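PDB 6GSZ: alpha-L-rhamnosidase from Aspergillus terreus, which probably hydrolyses terminal non-reducing alpha-L-rhamnose residues in alpha-L-rhamnosides. Local coordinates for residues Gln179-Asn185 with Arg300-Asp305. Numbering follows the deposited sequence.
With NAG (2-acetamido-2-deoxy-beta-D-glucopyranose), chain B.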
ATOM      1  N   GLN A 179       1.372  19.642  -5.127  1.00 11.42           N
ATOM      2  CA  GLN A 179       2.078  20.942  -5.178  1.00 13.20           C
ATOM      3  C   GLN A 179       3.599  20.783  -5.052  1.00 13.07           C
ATOM      4  O   GLN A 179       4.332  21.752  -5.315  1.00 15.58           O
ATOM      5  CB  GLN A 179       1.553  21.944  -4.149  1.00 13.79           C
ATOM      6  CG  GLN A 179       1.917  21.716  -2.689  1.00 14.01           C
ATOM      7  CD  GLN A 179       1.027  20.774  -1.929  1.00 13.13           C
ATOM      8  OE1 GLN A 179       0.635  19.672  -2.407  1.00 13.19           O
ATOM      9  NE2 GLN A 179       0.703  21.218  -0.715  1.00 14.19           N
ATOM     10  N   TYR A 180       4.052  19.622  -4.553  1.00 11.74           N
ATOM     11  CA  TYR A 180       5.469  19.289  -4.413  1.00 12.04           C
ATOM     12  C   TYR A 180       5.928  18.277  -5.465  1.00 11.50           C
ATOM     13  O   TYR A 180       7.023  18.416  -6.010  1.00 15.77           O
ATOM     14  CB  TYR A 180       5.746  18.737  -3.019  1.00 12.28           C
ATOM     15  CG  TYR A 180       5.385  19.678  -1.913  1.00 12.54           C
ATOM     16  CD1 TYR A 180       6.068  20.873  -1.775  1.00 15.41           C
ATOM     17  CD2 TYR A 180       4.375  19.387  -1.009  1.00 14.00           C
ATOM     18  CE1 TYR A 180       5.761  21.750  -0.759  1.00 16.04           C
ATOM     19  CE2 TYR A 180       4.026  20.294  -0.020  1.00 13.66           C
ATOM     20  CZ  TYR A 180       4.751  21.453   0.129  1.00 15.27           C
ATOM     21  OH  TYR A 180       4.454  22.381   1.078  1.00 19.40           O
ATOM     22  N   ARG A 181       5.103  17.275  -5.729  1.00 11.12           N
ATOM     23  CA  ARG A 181       5.509  16.122  -6.552  1.00 10.99           C
ATOM     24  C   ARG A 181       4.262  15.653  -7.287  1.00 10.72           C
ATOM     25  O   ARG A 181       3.228  15.453  -6.652  1.00 11.96           O
ATOM     26  CB  ARG A 181       6.097  15.020  -5.670  1.00 11.40           C
ATOM     27  CG  ARG A 181       6.665  13.827  -6.432  1.00 12.35           C
ATOM     28  CD  ARG A 181       7.250  12.792  -5.502  1.00 11.44           C
ATOM     29  NE  ARG A 181       6.197  12.127  -4.742  1.00 11.26           N
ATOM     30  CZ  ARG A 181       5.488  11.041  -5.119  1.00 10.33           C
ATOM     31  NH1 ARG A 181       5.890  10.279  -6.155  1.00 11.53           N
ATOM     32  NH2 ARG A 181       4.381  10.741  -4.416  1.00 10.77           N
ATOM     33  N   HIS A 182       4.406  15.510  -8.602  1.00 10.00           N
ATOM     34  CA  HIS A 182       3.246  15.144  -9.419  1.00  9.96           C
ATOM     35  C   HIS A 182       3.702  14.073 -10.405  1.00  8.60           C
ATOM     36  O   HIS A 182       4.576  14.322 -11.240  1.00 10.94           O
ATOM     37  CB  HIS A 182       2.697  16.381 -10.109  1.00 10.75           C
ATOM     38  CG  HIS A 182       1.378  16.263 -10.795  1.00 10.11           C
ATOM     39  ND1 HIS A 182       0.448  17.285 -10.746  1.00 11.11           N
ATOM     40  CD2 HIS A 182       0.845  15.261 -11.522  1.00 10.78           C
ATOM     41  CE1 HIS A 182      -0.617  16.892 -11.422  1.00 12.65           C
ATOM     42  NE2 HIS A 182      -0.396  15.688 -11.954  1.00 11.27           N
ATOM     43  N   GLU A 183       3.170  12.851 -10.234  1.00  9.37           N
ATOM     44  CA  GLU A 183       3.682  11.738 -11.052  1.00 10.27           C
ATOM     45  C   GLU A 183       3.144  11.835 -12.471  1.00  9.98           C
ATOM     46  O   GLU A 183       2.003  12.331 -12.699  1.00 10.82           O
ATOM     47  CB  GLU A 183       3.340  10.349 -10.499  1.00 10.06           C
ATOM     48  CG  GLU A 183       4.204   9.987  -9.297  1.00 10.76           C
ATOM     49  CD  GLU A 183       3.856   8.681  -8.629  1.00 10.88           C
ATOM     50  OE1 GLU A 183       3.176   7.834  -9.248  1.00 12.04           O
ATOM     51  OE2 GLU A 183       4.337   8.460  -7.478  1.00 11.59           O
ATOM     52  N   TYR A 184       3.965  11.431 -13.438  1.00 10.48           N
ATOM     53  CA  TYR A 184       3.532  11.254 -14.812  1.00 10.22           C
ATOM     54  C   TYR A 184       3.901   9.840 -15.244  1.00  8.39           C
ATOM     55  O   TYR A 184       4.825   9.210 -14.668  1.00  9.74           O
ATOM     56  CB  TYR A 184       4.138  12.265 -15.805  1.00 10.40           C
ATOM     57  CG  TYR A 184       5.597  11.999 -16.054  1.00 11.34           C
ATOM     58  CD1 TYR A 184       6.575  12.480 -15.207  1.00 11.58           C
ATOM     59  CD2 TYR A 184       5.981  11.295 -17.169  1.00 11.66           C
ATOM     60  CE1 TYR A 184       7.908  12.136 -15.411  1.00 11.55           C
ATOM     61  CE2 TYR A 184       7.306  10.959 -17.389  1.00 12.10           C
ATOM     62  CZ  TYR A 184       8.272  11.399 -16.516  1.00 13.43           C
ATOM     63  OH  TYR A 184       9.572  11.052 -16.778  1.00 14.30           O
ATOM     64  N   ASN A 185       3.190   9.294 -16.207  1.00  9.79           N
ATOM     65  CA  ASN A 185       3.327   7.930 -16.667  1.00  9.15           C
ATOM     66  C   ASN A 185       3.934   7.845 -18.056  1.00  9.96           C
ATOM     67  O   ASN A 185       3.761   8.754 -18.864  1.00 10.29           O
ATOM     68  CB  ASN A 185       2.033   7.144 -16.559  1.00 10.18           C
ATOM     69  CG  ASN A 185       1.440   7.259 -15.173  1.00 10.77           C
ATOM     70  OD1 ASN A 185       0.294   7.720 -14.991  1.00 12.45           O
ATOM     71  ND2 ASN A 185       2.225   6.899 -14.168  1.00 11.98           N
ATOM     72  N   ARG A 300       7.830  19.905 -10.750  1.00 13.04           N
ATOM     73  CA  ARG A 300       7.226  18.953  -9.810  1.00 13.39           C
ATOM     74  C   ARG A 300       7.054  17.563 -10.430  1.00 11.62           C
ATOM     75  O   ARG A 300       6.707  16.617  -9.687  1.00 13.36           O
ATOM     76  CB  ARG A 300       5.877  19.429  -9.273  1.00 17.67           C
ATOM     77  CG  ARG A 300       5.656  20.926  -9.270  1.00 16.75           C
ATOM     78  CD  ARG A 300       4.168  21.236  -9.252  1.00 18.92           C
ATOM     79  NE  ARG A 300       3.862  22.406  -8.429  1.00 18.42           N
ATOM     80  CZ  ARG A 300       2.712  23.047  -8.422  1.00 18.33           C
ATOM     81  NH1 ARG A 300       1.682  22.571  -9.108  1.00 17.31           N
ATOM     82  NH2 ARG A 300       2.566  24.184  -7.753  1.00 22.67           N
ATOM     83  N   LEU A 301       7.250  17.442 -11.750  1.00 11.43           N
ATOM     84  CA  LEU A 301       6.948  16.177 -12.406  1.00 11.57           C
ATOM     85  C   LEU A 301       7.968  15.094 -12.013  1.00 12.64           C
ATOM     86  O   LEU A 301       9.169  15.365 -12.021  1.00 16.86           O
ATOM     87  CB  LEU A 301       6.862  16.360 -13.923  1.00 11.96           C
ATOM     88  CG  LEU A 301       5.691  17.218 -14.392  1.00 12.55           C
ATOM     89  CD1 LEU A 301       5.895  17.659 -15.813  1.00 13.08           C
ATOM     90  CD2 LEU A 301       4.367  16.519 -14.204  1.00 13.06           C
ATOM     91  N   ALA A 302       7.442  13.904 -11.689  1.00  9.82           N
ATOM     92  CA  ALA A 302       8.278  12.814 -11.223  1.00 10.00           C
ATOM     93  C   ALA A 302       7.801  11.492 -11.829  1.00 10.67           C
ATOM     94  O   ALA A 302       6.609  11.238 -11.989  1.00 12.06           O
ATOM     95  CB  ALA A 302       8.222  12.703  -9.715  1.00 12.65           C
ATOM     96  N   SER A 303       8.759  10.570 -12.044  1.00 10.78           N
ATOM     97  CA  SER A 303       8.446   9.188 -12.344  1.00 10.41           C
ATOM     98  C   SER A 303       7.928   8.508 -11.076  1.00 10.11           C
ATOM     99  O   SER A 303       8.408   8.799  -9.978  1.00 11.57           O
ATOM    100  CB  SER A 303       9.695   8.464 -12.807  1.00 11.54           C
ATOM    101  OG  SER A 303      10.175   9.035 -14.013  1.00 15.25           O
ATOM    102  N   PRO A 304       7.007   7.551 -11.186  1.00  9.68           N
ATOM    103  CA  PRO A 304       6.647   6.697 -10.054  1.00 10.04           C
ATOM    104  C   PRO A 304       7.849   5.929  -9.508  1.00 10.51           C
ATOM    105  O   PRO A 304       8.697   5.488 -10.302  1.00 12.53           O
ATOM    106  CB  PRO A 304       5.624   5.739 -10.622  1.00 10.95           C
ATOM    107  CG  PRO A 304       5.044   6.447 -11.810  1.00 12.27           C
ATOM    108  CD  PRO A 304       6.204   7.230 -12.379  1.00 11.30           C
ATOM    109  N   ASP A 305       7.843   5.706  -8.193  1.00  9.54           N
ATOM    110  CA  ASP A 305       8.790   4.802  -7.550  1.00  9.29           C
ATOM    111  C   ASP A 305       8.236   3.396  -7.483  1.00 10.24           C
ATOM    112  O   ASP A 305       9.039   2.449  -7.292  1.00 12.27           O
ATOM    113  CB  ASP A 305       9.136   5.314  -6.170  1.00  9.97           C
ATOM    114  CG  ASP A 305       9.792   6.680  -6.198  1.00 11.85           C
ATOM    115  OD1 ASP A 305      10.881   6.792  -6.787  1.00 14.13           O
ATOM    116  OD2 ASP A 305       9.175   7.660  -5.701  1.00 14.29           O
TER
HETATM  117  C1  NAG B   1       2.589  25.870   3.295  1.00 19.14           C
HETATM  118  C2  NAG B   1       1.789  25.816   1.983  1.00 17.64           C
HETATM  119  C3  NAG B   1       0.919  27.042   1.838  1.00 22.59           C
HETATM  120  C4  NAG B   1       0.019  27.233   3.034  1.00 23.33           C
HETATM  121  C5  NAG B   1       0.888  27.247   4.292  1.00 21.96           C
HETATM  122  C6  NAG B   1       0.012  27.280   5.537  1.00 26.90           C
HETATM  123  C7  NAG B   1       2.527  24.705  -0.086  1.00 18.93           C
HETATM  124  C8  NAG B   1       3.548  24.739  -1.195  1.00 20.47           C
HETATM  125  N2  NAG B   1       2.645  25.696   0.837  1.00 18.36           N
HETATM  126  O3  NAG B   1       0.131  26.900   0.664  1.00 23.93           O
HETATM  127  O4  NAG B   1      -0.630  28.487   2.853  1.00 27.76           O
HETATM  128  O5  NAG B   1       1.631  26.016   4.339  1.00 21.30           O
HETATM  129  O6  NAG B   1      -1.007  26.228   5.473  1.00 31.21           O
HETATM  130  O7  NAG B   1       1.657  23.825  -0.002  1.00 20.79           O
HETATM  131  O   HOH W   1       4.181  24.478  -4.725  1.00 44.03           O
HETATM  132  O   HOH W   2       8.502   9.766  -7.326  1.00 12.80           O
HETATM  133  O   HOH W   3       0.892  19.701  -9.427  1.00 15.35           O
HETATM  134  O   HOH W   4       5.203   5.835  -7.134  1.00 11.92           O
HETATM  135  O   HOH W   5      11.338  11.367 -14.828  1.00 15.76           O
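A short parallel edge pairing completes a mixed beta-sheet of the alpha-L-rhamnosidase N-terminal domain: strand 301-302 joins the margin of strand 182-188, pairing His182 with Leu301 and Glu183 with Ala302. Three backbone hydrogen bonds tie them in the alternating parallel pattern, from His182 N to Arg300 O (2.8 Å), from Ala302 N to His182 O and from Tyr184 N to Ala302 O. The same three carbonyls receive CA-H...O contacts, the shortest from Glu183 CA to Ala302 O at 3.1 Å.

On the face bearing Glu183 and Ala302, the methyl of Ala302 meets Arg181 CG at 3.8 Å. Arg181 NH1 donates a hydrogen bond, in the guanidinium plane, to the anti lone pair of Glu183 OE2 (2.7 Å), making a salt bridge, while Arg181 NE pairs with Asp497. With the Glu183 carboxylate so held, its OE1 rests against CB and CG of Pro304, and water 4 links OE2 to Asp305 N. Asp305 OD2 has its own salt bridge to Lys496, so charged groups of both segments connect this sheet edge to helix 488-503.

On the face bearing His182 and Leu301, His182 NE2 bonds to Ala153 O on the neighbouring strand, and water 3 sits in the imidazole plane between His182 ND1 and Arg300 NH1. Tyr184, whose CG stands between the backbone N and the carbonyl carbon (chi1 72°), brings CD1 to 3.4 Å from Ala302 O; its hydroxyl bonds to Leu105 N and shares water 5 with Ser303 OG, itself hydrogen-bonded to Gly17 O.

Before the strand begins, the Arg300 guanidinium lays one face over Gln179 CA. Next to this, Gln179 NE2 donates a nearly straight bond (2.9 Å, 173°) to the acetamido oxygen O7 of the glycan's NAG, whose C7 lies 3.2 Å from Tyr180 OH.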